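Long-range contacts in galactose-binding lectin (Enterobacter cloacae subsp. cloacae, PDB 6YF6), which is a probable galactose-binding lectin whose C-terminal domain, seen here, binds calcium and a seleno-fucoside: residues Asp92-Pro96 against Leu108-Phe112; Ala102-Val106 against Phe135-Glu139. All blocks are in the same frame, centred on the assembly; numbering follows the deposited sequence.

Contact 1 (Asp92-Pro96 against Leu108-Phe112); sequences DISAP and LSGKF
I93 reaches the strand 108-112 with its branched side chain. CG2 lies anti to the carbonyl carbon of I93, and from there the methyl touches K111 O at 3.4 Å and the CB of F112 at 4.0 Å. The longer branch is set between the backbone N and the carbonyl carbon (chi1 57°), and its end, CD1, comes obliquely to the F112 ring, 4.1 Å from F112 CD1. Beside this apolar patch the backbone of G110 lies close to the bend of 92-96: without a side chain, G110 brings its CA up to I93 O in a CA-H...O contact of 3.4 Å, bent to 121° at the hydrogen. That same carbonyl accepts a hydrogen bond from a water at 2.7 Å, and the water accepts one from K111 N at 3.1 Å, so a single water ties the two backbones together. Further along, S94 CB packs against S109 O at 3.4 Å, while S94 OG meets the L108 methyl CD1. The hydroxyl is positioned by L86, whose N is its main partner, and by A95 O, above whose carbonyl plane it sits (3.3 Å). The segments belong to different sheets of a beta sandwich: 91-98, broken here by an irregular turn, is an outermost strand beside 83-88, whereas 106-113 is an outermost strand of the other sheet, bonded through its backbone to 65-74. Around the joint, F112 extends between them onto A119 and L121 of strand 118-125, and I93 also touches W68.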
ATOM      1  N   ASP A  92     -20.300   0.566  15.247  1.00 30.35           N
ATOM      2  CA  ASP A  92     -19.621   1.420  14.281  1.00 28.58           C
ATOM      3  C   ASP A  92     -18.305   1.907  14.884  1.00 27.79           C
ATOM      4  O   ASP A  92     -18.306   2.595  15.910  1.00 28.19           O
ATOM      5  CB  ASP A  92     -20.513   2.597  13.896  1.00 35.38           C
ATOM      6  CG  ASP A  92     -21.758   2.164  13.132  1.00 39.79           C
ATOM      7  OD1 ASP A  92     -21.637   1.338  12.199  1.00 39.14           O
ATOM      8  OD2 ASP A  92     -22.859   2.653  13.465  1.00 45.03           O
ATOM      9  N   ILE A  93     -17.185   1.541  14.257  1.00 27.54           N
ATOM     10  CA  ILE A  93     -15.857   1.880  14.760  1.00 30.32           C
ATOM     11  C   ILE A  93     -15.163   2.919  13.889  1.00 32.43           C
ATOM     12  O   ILE A  93     -13.966   3.174  14.071  1.00 33.68           O
ATOM     13  CB  ILE A  93     -14.970   0.629  14.913  1.00 31.69           C
ATOM     14  CG1 ILE A  93     -14.843  -0.117  13.584  1.00 31.26           C
ATOM     15  CG2 ILE A  93     -15.517  -0.274  16.013  1.00 28.69           C
ATOM     16  CD1 ILE A  93     -13.765  -1.181  13.591  1.00 33.67           C
ATOM     17  N   SER A  94     -15.879   3.528  12.948  1.00 30.57           N
ATOM     18  CA  SER A  94     -15.326   4.610  12.150  1.00 29.25           C
ATOM     19  C   SER A  94     -16.457   5.524  11.708  1.00 27.88           C
ATOM     20  O   SER A  94     -17.612   5.101  11.604  1.00 27.99           O
ATOM     21  CB  SER A  94     -14.564   4.080  10.928  1.00 28.64           C
ATOM     22  OG  SER A  94     -15.455   3.695   9.889  1.00 28.44           O
ATOM     23  N   ALA A  95     -16.116   6.784  11.457  1.00 27.77           N
ATOM     24  CA  ALA A  95     -17.046   7.688  10.804  1.00 28.10           C
ATOM     25  C   ALA A  95     -17.225   7.269   9.346  1.00 27.92           C
ATOM     26  O   ALA A  95     -16.358   6.610   8.771  1.00 27.59           O
ATOM     27  CB  ALA A  95     -16.534   9.122  10.879  1.00 29.51           C
ATOM     28  N   PRO A  96     -18.355   7.625   8.726  1.00 26.91           N
ATOM     29  CA  PRO A  96     -18.495   7.394   7.276  1.00 26.97           C
ATOM     30  C   PRO A  96     -17.545   8.289   6.497  1.00 28.96           C
ATOM     31  O   PRO A  96     -17.614   9.517   6.586  1.00 33.03           O
ATOM     32  CB  PRO A  96     -19.964   7.739   6.993  1.00 26.42           C
ATOM     33  CG  PRO A  96     -20.645   7.722   8.314  1.00 26.86           C
ATOM     34  CD  PRO A  96     -19.612   8.088   9.338  1.00 28.02           C
ATOM     35  N   LEU A 108      -9.061   3.889   5.284  1.00 25.05           N
ATOM     36  CA  LEU A 108     -10.189   3.932   6.203  1.00 26.50           C
ATOM     37  C   LEU A 108      -9.811   3.087   7.412  1.00 27.10           C
ATOM     38  O   LEU A 108      -9.478   1.906   7.261  1.00 28.46           O
ATOM     39  CB  LEU A 108     -11.448   3.406   5.522  1.00 27.12           C
ATOM     40  CG  LEU A 108     -12.682   3.157   6.387  1.00 27.47           C
ATOM     41  CD1 LEU A 108     -13.257   4.447   6.949  1.00 28.75           C
ATOM     42  CD2 LEU A 108     -13.711   2.422   5.550  1.00 27.40           C
ATOM     43  N   SER A 109      -9.855   3.694   8.603  1.00 28.29           N
ATOM     44  CA  SER A 109      -9.316   3.091   9.811  1.00 31.55           C
ATOM     45  C   SER A 109     -10.338   3.100  10.939  1.00 27.43           C
ATOM     46  O   SER A 109     -11.159   4.014  11.058  1.00 25.88           O
ATOM     47  CB  SER A 109      -8.053   3.832  10.296  1.00 41.11           C
ATOM     48  OG  SER A 109      -7.151   4.077   9.233  1.00 47.75           O
ATOM     49  N   GLY A 110     -10.264   2.067  11.771  1.00 27.98           N
ATOM     50  CA  GLY A 110     -10.990   2.033  13.023  1.00 29.13           C
ATOM     51  C   GLY A 110     -10.350   1.021  13.942  1.00 29.14           C
ATOM     52  O   GLY A 110      -9.642   0.111  13.499  1.00 27.93           O
ATOM     53  N   LYS A 111     -10.596   1.194  15.234  1.00 27.47           N
ATOM     54  CA  LYS A 111     -10.111   0.273  16.248  1.00 26.68           C
ATOM     55  C   LYS A 111     -11.296  -0.355  16.963  1.00 27.45           C
ATOM     56  O   LYS A 111     -12.338   0.279  17.142  1.00 28.96           O
ATOM     57  CB  LYS A 111      -9.209   0.986  17.259  1.00 27.58           C
ATOM     58  CG  LYS A 111      -7.907   1.498  16.667  1.00 30.33           C
ATOM     59  CD  LYS A 111      -7.082   2.214  17.729  1.00 38.49           C
ATOM     60  CE  LYS A 111      -5.656   2.464  17.286  1.00 48.54           C
ATOM     61  NZ  LYS A 111      -4.759   2.596  18.471  1.00 58.49           N
ATOM     62  N   PHE A 112     -11.134  -1.617  17.356  1.00 26.96           N
ATOM     63  CA  PHE A 112     -12.151  -2.326  18.116  1.00 26.84           C
ATOM     64  C   PHE A 112     -11.464  -3.169  19.178  1.00 27.92           C
ATOM     65  O   PHE A 112     -10.280  -3.498  19.073  1.00 28.17           O
ATOM     66  CB  PHE A 112     -13.033  -3.206  17.217  1.00 27.25           C
ATOM     67  CG  PHE A 112     -12.303  -4.354  16.573  1.00 27.69           C
ATOM     68  CD1 PHE A 112     -11.638  -4.182  15.369  1.00 29.15           C
ATOM     69  CD2 PHE A 112     -12.291  -5.605  17.167  1.00 27.23           C
ATOM     70  CE1 PHE A 112     -10.970  -5.238  14.772  1.00 30.12           C
ATOM     71  CE2 PHE A 112     -11.620  -6.661  16.579  1.00 28.35           C
ATOM     72  CZ  PHE A 112     -10.963  -6.479  15.378  1.00 29.54           C
TER
HETATM   73  O   HOH W   1     -12.371   3.606  16.145  1.00 25.96           O

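Contact 2 (Ala102-Val106 against Phe135-Glu139); sequences ANEWV and FRIKE. With PO4 (phosphate ion), chain F.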
ATOM      1  N   ALA A 102     -11.234  10.314  -7.879  1.00 27.38           N
ATOM      2  CA  ALA A 102     -11.091   9.003  -8.498  1.00 28.17           C
ATOM      3  C   ALA A 102      -9.634   8.556  -8.454  1.00 27.83           C
ATOM      4  O   ALA A 102      -8.724   9.334  -8.756  1.00 29.36           O
ATOM      5  CB  ALA A 102     -11.593   9.040  -9.941  1.00 30.87           C
ATOM      6  N   ASN A 103      -9.420   7.306  -8.050  1.00 29.11           N
ATOM      7  CA  ASN A 103      -8.107   6.663  -8.047  1.00 31.77           C
ATOM      8  C   ASN A 103      -7.117   7.328  -7.098  1.00 33.29           C
ATOM      9  O   ASN A 103      -5.901   7.184  -7.266  1.00 36.20           O
ATOM     10  CB  ASN A 103      -7.540   6.606  -9.467  1.00 35.54           C
ATOM     11  CG  ASN A 103      -8.494   5.938 -10.432  1.00 33.74           C
ATOM     12  OD1 ASN A 103      -8.817   4.759 -10.281  1.00 29.72           O
ATOM     13  ND2 ASN A 103      -8.974   6.693 -11.412  1.00 35.59           N
ATOM     14  N   GLU A 104      -7.608   8.046  -6.093  1.00 31.09           N
ATOM     15  CA  GLU A 104      -6.793   8.468  -4.959  1.00 32.25           C
ATOM     16  C   GLU A 104      -7.013   7.443  -3.853  1.00 26.71           C
ATOM     17  O   GLU A 104      -8.113   7.346  -3.297  1.00 24.39           O
ATOM     18  CB  GLU A 104      -7.155   9.874  -4.490  1.00 37.96           C
ATOM     19  CG  GLU A 104      -6.556  10.224  -3.135  1.00 44.58           C
ATOM     20  CD  GLU A 104      -6.660  11.698  -2.797  1.00 49.95           C
ATOM     21  OE1 GLU A 104      -7.415  12.420  -3.481  1.00 51.06           O
ATOM     22  OE2 GLU A 104      -5.981  12.132  -1.843  1.00 52.14           O
ATOM     23  N   TRP A 105      -5.983   6.668  -3.547  1.00 27.90           N
ATOM     24  CA  TRP A 105      -6.095   5.607  -2.559  1.00 27.30           C
ATOM     25  C   TRP A 105      -5.871   6.191  -1.170  1.00 29.42           C
ATOM     26  O   TRP A 105      -4.848   6.836  -0.916  1.00 30.37           O
ATOM     27  CB  TRP A 105      -5.110   4.483  -2.869  1.00 27.75           C
ATOM     28  CG  TRP A 105      -5.548   3.686  -4.077  1.00 26.60           C
ATOM     29  CD1 TRP A 105      -5.181   3.894  -5.377  1.00 27.59           C
ATOM     30  CD2 TRP A 105      -6.452   2.575  -4.090  1.00 24.34           C
ATOM     31  NE1 TRP A 105      -5.796   2.977  -6.197  1.00 26.30           N
ATOM     32  CE2 TRP A 105      -6.582   2.157  -5.432  1.00 24.42           C
ATOM     33  CE3 TRP A 105      -7.167   1.895  -3.100  1.00 23.04           C
ATOM     34  CZ2 TRP A 105      -7.390   1.086  -5.805  1.00 23.73           C
ATOM     35  CZ3 TRP A 105      -7.973   0.831  -3.473  1.00 22.82           C
ATOM     36  CH2 TRP A 105      -8.076   0.437  -4.815  1.00 23.01           C
ATOM     37  N   VAL A 106      -6.844   5.985  -0.286  1.00 30.14           N
ATOM     38  CA  VAL A 106      -6.801   6.484   1.077  1.00 31.52           C
ATOM     39  C   VAL A 106      -7.024   5.305   2.014  1.00 27.81           C
ATOM     40  O   VAL A 106      -7.401   4.211   1.596  1.00 26.07           O
ATOM     41  CB  VAL A 106      -7.849   7.586   1.335  1.00 32.43           C
ATOM     42  CG1 VAL A 106      -7.670   8.734   0.354  1.00 36.08           C
ATOM     43  CG2 VAL A 106      -9.258   7.014   1.246  1.00 29.05           C
ATOM     44  N   PHE A 135     -16.339   2.299  -6.523  1.00 19.95           N
ATOM     45  CA  PHE A 135     -15.099   2.342  -5.757  1.00 20.13           C
ATOM     46  C   PHE A 135     -14.469   0.955  -5.728  1.00 20.49           C
ATOM     47  O   PHE A 135     -15.068  -0.034  -6.154  1.00 20.48           O
ATOM     48  CB  PHE A 135     -15.343   2.867  -4.333  1.00 20.89           C
ATOM     49  CG  PHE A 135     -16.410   2.119  -3.574  1.00 23.73           C
ATOM     50  CD1 PHE A 135     -17.755   2.361  -3.814  1.00 25.71           C
ATOM     51  CD2 PHE A 135     -16.065   1.191  -2.605  1.00 23.00           C
ATOM     52  CE1 PHE A 135     -18.737   1.680  -3.110  1.00 26.30           C
ATOM     53  CE2 PHE A 135     -17.039   0.508  -1.900  1.00 23.61           C
ATOM     54  CZ  PHE A 135     -18.378   0.753  -2.153  1.00 25.36           C
ATOM     55  N   ARG A 136     -13.232   0.905  -5.229  1.00 21.57           N
ATOM     56  CA  ARG A 136     -12.466  -0.330  -5.134  1.00 21.19           C
ATOM     57  C   ARG A 136     -11.828  -0.436  -3.755  1.00 19.88           C
ATOM     58  O   ARG A 136     -11.439   0.569  -3.155  1.00 19.29           O
ATOM     59  CB  ARG A 136     -11.361  -0.397  -6.214  1.00 22.70           C
ATOM     60  CG  ARG A 136     -11.866  -0.506  -7.657  1.00 22.75           C
ATOM     61  CD  ARG A 136     -10.738  -0.249  -8.662  1.00 23.51           C
ATOM     62  NE  ARG A 136     -11.108  -0.610 -10.028  1.00 24.94           N
ATOM     63  CZ  ARG A 136     -10.419  -0.269 -11.116  1.00 24.26           C
ATOM     64  NH1 ARG A 136      -9.313   0.456 -11.017  1.00 26.82           N
ATOM     65  NH2 ARG A 136     -10.843  -0.650 -12.311  1.00 24.60           N
ATOM     66  N   ILE A 137     -11.719  -1.669  -3.260  1.00 18.82           N
ATOM     67  CA  ILE A 137     -10.996  -1.978  -2.031  1.00 18.94           C
ATOM     68  C   ILE A 137      -9.896  -2.971  -2.372  1.00 20.26           C
ATOM     69  O   ILE A 137     -10.183  -4.097  -2.800  1.00 22.62           O
ATOM     70  CB  ILE A 137     -11.919  -2.545  -0.942  1.00 19.84           C
ATOM     71  CG1 ILE A 137     -12.858  -1.450  -0.432  1.00 21.00           C
ATOM     72  CG2 ILE A 137     -11.083  -3.132   0.197  1.00 21.25           C
ATOM     73  CD1 ILE A 137     -14.025  -1.962   0.400  1.00 20.95           C
ATOM     74  N   LYS A 138      -8.640  -2.569  -2.165  1.00 19.85           N
ATOM     75  CA  LYS A 138      -7.509  -3.413  -2.520  1.00 22.30           C
ATOM     76  C   LYS A 138      -6.861  -4.099  -1.323  1.00 22.76           C
ATOM     77  O   LYS A 138      -6.065  -5.022  -1.524  1.00 23.64           O
ATOM     78  CB  LYS A 138      -6.446  -2.599  -3.273  1.00 24.47           C
ATOM     79  CG  LYS A 138      -5.719  -1.548  -2.440  1.00 25.41           C
ATOM     80  CD  LYS A 138      -4.731  -0.769  -3.303  1.00 27.54           C
ATOM     81  CE  LYS A 138      -4.038   0.344  -2.523  1.00 29.04           C
ATOM     82  NZ  LYS A 138      -3.027   1.059  -3.364  1.00 30.73           N
ATOM     83  N   GLU A 139      -7.180  -3.695  -0.097  1.00 22.12           N
ATOM     84  CA  GLU A 139      -6.545  -4.314   1.056  1.00 25.31           C
ATOM     85  C   GLU A 139      -7.384  -4.092   2.303  1.00 22.21           C
ATOM     86  O   GLU A 139      -7.929  -3.006   2.514  1.00 24.49           O
ATOM     87  CB  GLU A 139      -5.130  -3.757   1.262  1.00 28.20           C
ATOM     88  CG  GLU A 139      -4.437  -4.267   2.513  1.00 32.76           C
ATOM     89  CD  GLU A 139      -3.042  -3.700   2.667  1.00 34.81           C
ATOM     90  OE1 GLU A 139      -2.764  -3.084   3.719  1.00 35.36           O
ATOM     91  OE2 GLU A 139      -2.229  -3.865   1.731  1.00 36.25           O
TER
HETATM   92  P   PO4 F 302      -0.338  -1.269  -3.186  1.00 30.52           P
HETATM   93  O1  PO4 F 302      -0.820  -0.413  -4.331  1.00 30.69           O
HETATM   94  O2  PO4 F 302      -0.214  -2.702  -3.642  1.00 28.06           O
HETATM   95  O3  PO4 F 302      -1.322  -1.205  -2.044  1.00 32.81           O
HETATM   96  O4  PO4 F 302       0.998  -0.750  -2.714  1.00 33.57           O
HETATM   97  O   HOH W   2      -8.363   2.543  -9.139  1.00 26.07           O
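K138 lays its side chain over one face of the W105 indole. Its CB starts 3.8 Å from W105 CZ3, at the far end of the six-membered ring. CG sits between the backbone N and the carbonyl carbon (chi1 68°) and comes nearest, 3.4 Å from CZ3. Beyond it the chain is extended: CD stands over the six-membered ring in a CH-pi contact, 3.6 Å from the centroid and 12° off the normal; CE lies over the CD2-CE3 side of the ring; and NZ ends above the five-membered ring in a cation-pi contact, 3.9 Å from its centroid. The ammonium group also donates to a phosphate ion, probably from the crystallisation liquor, with a bond of 2.8 Å from NZ to O1 and a weak one to O3. T35 and, from the second subunit, T35, K71 and K138 bind the same phosphate, so the anion lies where the two copies meet, and it may offset the charge of the lysines around it. W105 belongs to the loop between strands 91-98 and 106-113, and K138 to strand 135-143, an inner strand of one of the two four-stranded antiparallel sheets of this sugar-binding domain; the indole thus packs on that sheet and also touches A73 of strand 65-74. From the same strand as K138, R136 places its CB 3.7 Å from W105 CH2, and the guanidinium plane lies 18° from that of the indole. A water bridges its NH1 to N103 OD1, while NE is held in a salt bridge by E39, on the neighbouring strand 29-40. A33 and V31 of the second subunit pack on W105 and R136 respectively.

Contact 1 is partly buried and contact 2 lies at the surface; their centres are about 17 Å apart. Both reach the sheet that holds 106-113 and 135-143, but contact 1 joins it to the opposite sheet at their outermost strands, whereas contact 2 sets a loop against one of its inner strands. Along the chain the segments alternate, 102-106 leading directly toward 108-112. Accordingly the chemistry differs: aliphatic and backbone packing in contact 1, against an aromatic ring under a lysine in contact 2, though each includes a bridging water. Contact 2 alone meets the second subunit, and the side chain of R136 is about 11 Å from the calcium ion, while contact 1 is remote from the sugar site.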